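Side-chain contacts in fibronectin type III domain-containing protein (Simiduia agarivorans, PDB 6P2K), which probably hydrolyses xyloglucan or a related beta-glucan, being a family 74 glycoside hydrolase whose part seen here is built of beta-propellers: residues B[406-411]-B[747-752]; B[758-761]-B[765-768]. All blocks are in the same frame, centred on the assembly; numbering follows the deposited sequence.

Contact 1: B[406-411]-B[747-752]; sequences VAVHEN and RFIKDA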
loop_
_atom_site.group_PDB
_atom_site.type_symbol
_atom_site.label_atom_id
_atom_site.label_comp_id
_atom_site.label_asym_id
_atom_site.label_seq_id
_atom_site.Cartn_x
_atom_site.Cartn_y
_atom_site.Cartn_z
ATOM N N VAL B 406 32.315 0.136 14.741
ATOM C CA VAL B 406 31.573 -0.971 14.147
ATOM C C VAL B 406 30.376 -1.282 15.033
ATOM O O VAL B 406 30.414 -1.088 16.250
ATOM C CB VAL B 406 32.461 -2.228 13.958
ATOM C CG1 VAL B 406 32.961 -2.747 15.304
ATOM C CG2 VAL B 406 31.721 -3.323 13.191
ATOM N N ALA B 407 29.296 -1.748 14.409
ATOM C CA ALA B 407 28.132 -2.245 15.127
ATOM C C ALA B 407 27.555 -3.427 14.362
ATOM O O ALA B 407 27.601 -3.466 13.130
ATOM C CB ALA B 407 27.066 -1.158 15.313
ATOM N N VAL B 408 27.013 -4.393 15.101
ATOM C CA VAL B 408 26.524 -5.643 14.531
ATOM C C VAL B 408 25.147 -5.950 15.105
ATOM O O VAL B 408 24.924 -5.808 16.311
ATOM C CB VAL B 408 27.490 -6.814 14.815
ATOM C CG1 VAL B 408 26.904 -8.128 14.320
ATOM C CG2 VAL B 408 28.848 -6.566 14.177
ATOM N N HIS B 409 24.226 -6.379 14.242
ATOM C CA HIS B 409 22.994 -7.008 14.714
ATOM C C HIS B 409 22.598 -8.098 13.730
ATOM O O HIS B 409 22.242 -7.797 12.589
ATOM C CB HIS B 409 21.863 -5.998 14.884
ATOM C CG HIS B 409 20.689 -6.553 15.625
ATOM N ND1 HIS B 409 19.708 -7.298 15.007
ATOM C CD2 HIS B 409 20.369 -6.522 16.940
ATOM C CE1 HIS B 409 18.819 -7.680 15.906
ATOM N NE2 HIS B 409 19.197 -7.224 17.087
ATOM N N GLU B 410 22.650 -9.354 14.177
ATOM C CA GLU B 410 22.317 -10.528 13.355
ATOM C C GLU B 410 23.189 -10.489 12.105
ATOM O O GLU B 410 24.424 -10.444 12.244
ATOM C CB GLU B 410 20.808 -10.566 13.104
ATOM C CG GLU B 410 19.969 -10.732 14.360
ATOM C CD GLU B 410 18.482 -10.731 14.072
ATOM O OE1 GLU B 410 18.103 -10.586 12.892
ATOM O OE2 GLU B 410 17.692 -10.863 15.030
ATOM N N ASN B 411 22.623 -10.506 10.896
ATOM C CA ASN B 411 23.394 -10.491 9.657
ATOM C C ASN B 411 23.871 -9.100 9.265
ATOM O O ASN B 411 24.683 -8.981 8.340
ATOM C CB ASN B 411 22.557 -11.073 8.516
ATOM C CG ASN B 411 21.273 -10.295 8.293
ATOM O OD1 ASN B 411 20.377 -10.310 9.135
ATOM N ND2 ASN B 411 21.185 -9.595 7.164
ATOM N N ARG B 747 34.842 -4.415 20.012
ATOM C CA ARG B 747 33.630 -4.880 20.672
ATOM C C ARG B 747 33.673 -6.396 20.756
ATOM O O ARG B 747 34.066 -7.066 19.796
ATOM C CB ARG B 747 32.355 -4.453 19.927
ATOM C CG ARG B 747 32.070 -2.962 19.931
ATOM C CD ARG B 747 30.666 -2.685 19.419
ATOM N NE ARG B 747 30.494 -1.301 18.980
ATOM C CZ ARG B 747 30.078 -0.313 19.765
ATOM N NH1 ARG B 747 29.792 -0.554 21.040
ATOM N NH2 ARG B 747 29.947 0.917 19.279
ATOM N N PHE B 748 33.277 -6.934 21.902
ATOM C CA PHE B 748 33.084 -8.371 22.045
ATOM C C PHE B 748 31.660 -8.703 21.620
ATOM O O PHE B 748 30.697 -8.195 22.203
ATOM C CB PHE B 748 33.349 -8.825 23.478
ATOM C CG PHE B 748 34.802 -8.813 23.855
ATOM C CD1 PHE B 748 35.636 -9.850 23.477
ATOM C CD2 PHE B 748 35.334 -7.762 24.584
ATOM C CE1 PHE B 748 36.973 -9.842 23.824
ATOM C CE2 PHE B 748 36.671 -7.748 24.932
ATOM C CZ PHE B 748 37.492 -8.789 24.549
ATOM N N ILE B 749 31.529 -9.548 20.602
ATOM C CA ILE B 749 30.247 -9.801 19.959
ATOM C C ILE B 749 30.079 -11.301 19.777
ATOM O O ILE B 749 30.992 -11.978 19.291
ATOM C CB ILE B 749 30.145 -9.069 18.606
ATOM C CG1 ILE B 749 30.197 -7.555 18.827
ATOM C CG2 ILE B 749 28.871 -9.460 17.872
ATOM C CD1 ILE B 749 30.067 -6.749 17.569
ATOM N N LYS B 750 28.918 -11.817 20.175
ATOM C CA LYS B 750 28.581 -13.221 19.986
ATOM C C LYS B 750 27.902 -13.399 18.634
ATOM O O LYS B 750 26.921 -12.713 18.331
ATOM C CB LYS B 750 27.668 -13.715 21.108
ATOM C CG LYS B 750 27.334 -15.196 21.023
ATOM C CD LYS B 750 26.807 -15.718 22.351
ATOM C CE LYS B 750 27.861 -16.536 23.081
ATOM N NZ LYS B 750 27.435 -17.958 23.258
ATOM N N ASP B 751 28.427 -14.317 17.826
ATOM C CA ASP B 751 27.916 -14.558 16.479
ATOM C C ASP B 751 27.821 -16.062 16.271
ATOM O O ASP B 751 28.845 -16.751 16.245
ATOM C CB ASP B 751 28.816 -13.913 15.423
ATOM C CG ASP B 751 28.290 -14.097 14.013
ATOM O OD1 ASP B 751 27.228 -13.524 13.691
ATOM O OD2 ASP B 751 28.944 -14.812 13.223
ATOM N N ALA B 752 26.591 -16.564 16.127
ATOM C CA ALA B 752 26.331 -17.987 15.907
ATOM C C ALA B 752 26.933 -18.841 17.024
ATOM O O ALA B 752 27.588 -19.857 16.779
ATOM C CB ALA B 752 26.842 -18.437 14.536
HETATM O O HOH W 1 27.009 -11.261 11.642
HETATM O O HOH W 2 25.374 -11.822 15.068
#
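Asp751 OD1 accepts hydrogen bonds from two waters, and both waters also donate to the backbone oxygen of Glu410. Both oxygens are acceptors, so the waters, which donate to each, join them across 4.4 Å between Asp751 OD1 and Glu410 O. The contact is a seam between neighbouring blades of a beta-propeller. Residues 406-410 and 747-751 run in nearly the same direction, 22° apart, on strands of different sheets. Val406, Val408 and Glu410 lie level with Arg747, Ile749 and Asp751, with the CA atoms of Val408 and Ile749 7.8 Å apart. At that spacing the strands are joined by side chains and waters, not by backbone pairing. Val408 CG2 meets Ile749 CD1 at 3.6 Å, the two side chains crossing at a slant. Ile749 CG1 lies anti to its carbonyl carbon (chi1 -64°), and the extended second torsion carries CD1 out to the valine. At one end of the seam Arg747 reaches over in an extended chain. Its NH2 makes a long, weak ion pair with Asp405, which binds a zinc ion together with Asp513. A leucine at Arg747 would probably leave Val406 O without its guanidinium donor and take from the zinc-binding Asp405 the weak ion pair. That donor is Arg747 NE, which bonds Val406 O over 2.7 Å, nearly in line with the carbonyl bond, while the oxygen sits 15° out of the guanidinium plane.

Contact 2: B[758-761]-B[765-768]; sequences YSTT and GLWR
Strands 758-761 and 765-768 are the two arms of an antiparallel beta hairpin, their axes 4.8 Å apart at closest approach and their directions differing by 154°. Ser759 and Trp767 form a well-made hydrogen-bonded pair. Ser759 N reaches Trp767 O at 2.9 Å, and Trp767 N returns the bond to Ser759 O. Tyr758 with Arg768 and Thr760 with Leu766 are the non-hydrogen-bonded pairs, and these four side chains share one face of the sheet. There the arginine lies beside the tyrosine, and both point the same way. Arg768 CB sits over the centre of the Tyr758 ring, 4.0 Å from its centroid and close to its normal, a CH-pi contact. Arg768 CD then runs past the phenol end, 3.6 Å from Tyr758 CZ. The guanidinium stands at 89° to the ring and meets the hydroxyl with its edge. Arg768 NH1 donates to Tyr758 OH over 2.8 Å, with the oxygen close to the guanidinium plane. Next along this face, Leu766 CD1 packs against Thr760 CG2 at 3.9 Å. Thr760 OG1 is turned to Ser745 OG and Thr744 OG1. Near the turn Thr761 OG1 donates to Gly765 O at 2.8 Å. Its first torsion (chi1 63°) sets OG1 between the backbone N and the carbonyl carbon, where it also meets Ala764 N. Gly765 has a positive phi, a backbone shape that glycine adopts readily. Arg768 has further partners: NE bonds Gln7 OE1 on the N-terminal strand, NH1 forms a salt bridge with Asp751 OD2, and Tyr756 gives a cation-pi contact. One guanidinium thus links its own strand to the other three of the blade, and its several bonds are likely to fix its rotation.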
loop_
_atom_site.group_PDB
_atom_site.type_symbol
_atom_site.label_atom_id
_atom_site.label_comp_id
_atom_site.label_asym_id
_atom_site.label_seq_id
_atom_site.Cartn_x
_atom_site.Cartn_y
_atom_site.Cartn_z
ATOM N N TYR B 758 35.507 -8.009 17.523
ATOM C CA TYR B 758 35.458 -7.184 16.322
ATOM C C TYR B 758 36.253 -5.914 16.590
ATOM O O TYR B 758 35.931 -5.165 17.523
ATOM C CB TYR B 758 34.017 -6.829 15.948
ATOM C CG TYR B 758 33.210 -7.935 15.301
ATOM C CD1 TYR B 758 32.918 -9.110 15.984
ATOM C CD2 TYR B 758 32.708 -7.788 14.014
ATOM C CE1 TYR B 758 32.162 -10.113 15.395
ATOM C CE2 TYR B 758 31.956 -8.787 13.416
ATOM C CZ TYR B 758 31.686 -9.945 14.111
ATOM O OH TYR B 758 30.934 -10.940 13.529
ATOM N N SER B 759 37.279 -5.668 15.778
ATOM C CA SER B 759 38.116 -4.484 15.932
ATOM C C SER B 759 38.232 -3.734 14.615
ATOM O O SER B 759 38.483 -4.341 13.567
ATOM C CB SER B 759 39.509 -4.859 16.468
ATOM O OG SER B 759 39.423 -5.753 17.563
ATOM N N THR B 760 38.051 -2.418 14.677
ATOM C CA THR B 760 38.285 -1.543 13.543
ATOM C C THR B 760 39.648 -0.881 13.684
ATOM O O THR B 760 40.148 -0.679 14.794
ATOM C CB THR B 760 37.194 -0.482 13.442
ATOM O OG1 THR B 760 37.237 0.355 14.608
ATOM C CG2 THR B 760 35.836 -1.140 13.352
ATOM N N THR B 761 40.254 -0.561 12.545
ATOM C CA THR B 761 41.619 -0.067 12.507
ATOM C C THR B 761 41.679 1.263 11.772
ATOM O O THR B 761 40.870 1.518 10.872
ATOM C CB THR B 761 42.545 -1.076 11.812
ATOM O OG1 THR B 761 42.133 -1.228 10.449
ATOM C CG2 THR B 761 42.476 -2.431 12.502
ATOM N N GLY B 765 40.649 -1.148 7.830
ATOM C CA GLY B 765 39.287 -1.645 7.883
ATOM C C GLY B 765 39.002 -2.505 9.106
ATOM O O GLY B 765 39.563 -2.315 10.186
ATOM N N LEU B 766 38.118 -3.481 8.916
ATOM C CA LEU B 766 37.524 -4.244 10.003
ATOM C C LEU B 766 38.048 -5.673 10.008
ATOM O O LEU B 766 38.142 -6.316 8.957
ATOM C CB LEU B 766 36.000 -4.253 9.876
ATOM C CG LEU B 766 35.215 -5.213 10.768
ATOM C CD1 LEU B 766 35.326 -4.806 12.231
ATOM C CD2 LEU B 766 33.760 -5.258 10.321
ATOM N N TRP B 767 38.380 -6.165 11.201
ATOM C CA TRP B 767 38.849 -7.527 11.400
ATOM C C TRP B 767 38.153 -8.115 12.618
ATOM O O TRP B 767 37.775 -7.388 13.541
ATOM C CB TRP B 767 40.371 -7.579 11.605
ATOM C CG TRP B 767 41.154 -7.026 10.461
ATOM C CD1 TRP B 767 41.298 -5.712 10.124
ATOM C CD2 TRP B 767 41.906 -7.773 9.501
ATOM N NE1 TRP B 767 42.091 -5.595 9.010
ATOM C CE2 TRP B 767 42.478 -6.846 8.608
ATOM C CE3 TRP B 767 42.150 -9.137 9.308
ATOM C CZ2 TRP B 767 43.283 -7.240 7.539
ATOM C CZ3 TRP B 767 42.946 -9.525 8.249
ATOM C CH2 TRP B 767 43.505 -8.579 7.378
ATOM N N ARG B 768 38.000 -9.439 12.624
ATOM C CA ARG B 768 37.418 -10.127 13.765
ATOM C C ARG B 768 38.226 -11.374 14.099
ATOM O O ARG B 768 38.856 -11.989 13.232
ATOM C CB ARG B 768 35.947 -10.493 13.525
ATOM C CG ARG B 768 35.725 -11.793 12.786
ATOM C CD ARG B 768 34.257 -12.180 12.808
ATOM N NE ARG B 768 34.044 -13.498 12.227
ATOM C CZ ARG B 768 32.865 -14.108 12.165
ATOM N NH1 ARG B 768 31.781 -13.514 12.649
ATOM N NH2 ARG B 768 32.772 -15.313 11.619
#

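Overall arrangement
The N-terminal strand 7-8 completes the outer edge of the blade formed by strands 745-751, 754-761 and 765-770. Much later the chain lays down strand 403-409. Contact 1 then closes a loop of 335 residues, bringing 747-752 back beside 406-411. This joins the last blade in the chain to the blade of 403-425, consistent with ring closure of a propeller. Contact 2 follows in series and closes only the three-residue turn 762-764. Neither nests in the other. They meet within one sheet through Arg747 N, probably hydrogen-bonded to Tyr758 O at 2.8 Å, and across the blade boundary where Val406 CB packs on Thr760 CG2 at 3.6 Å.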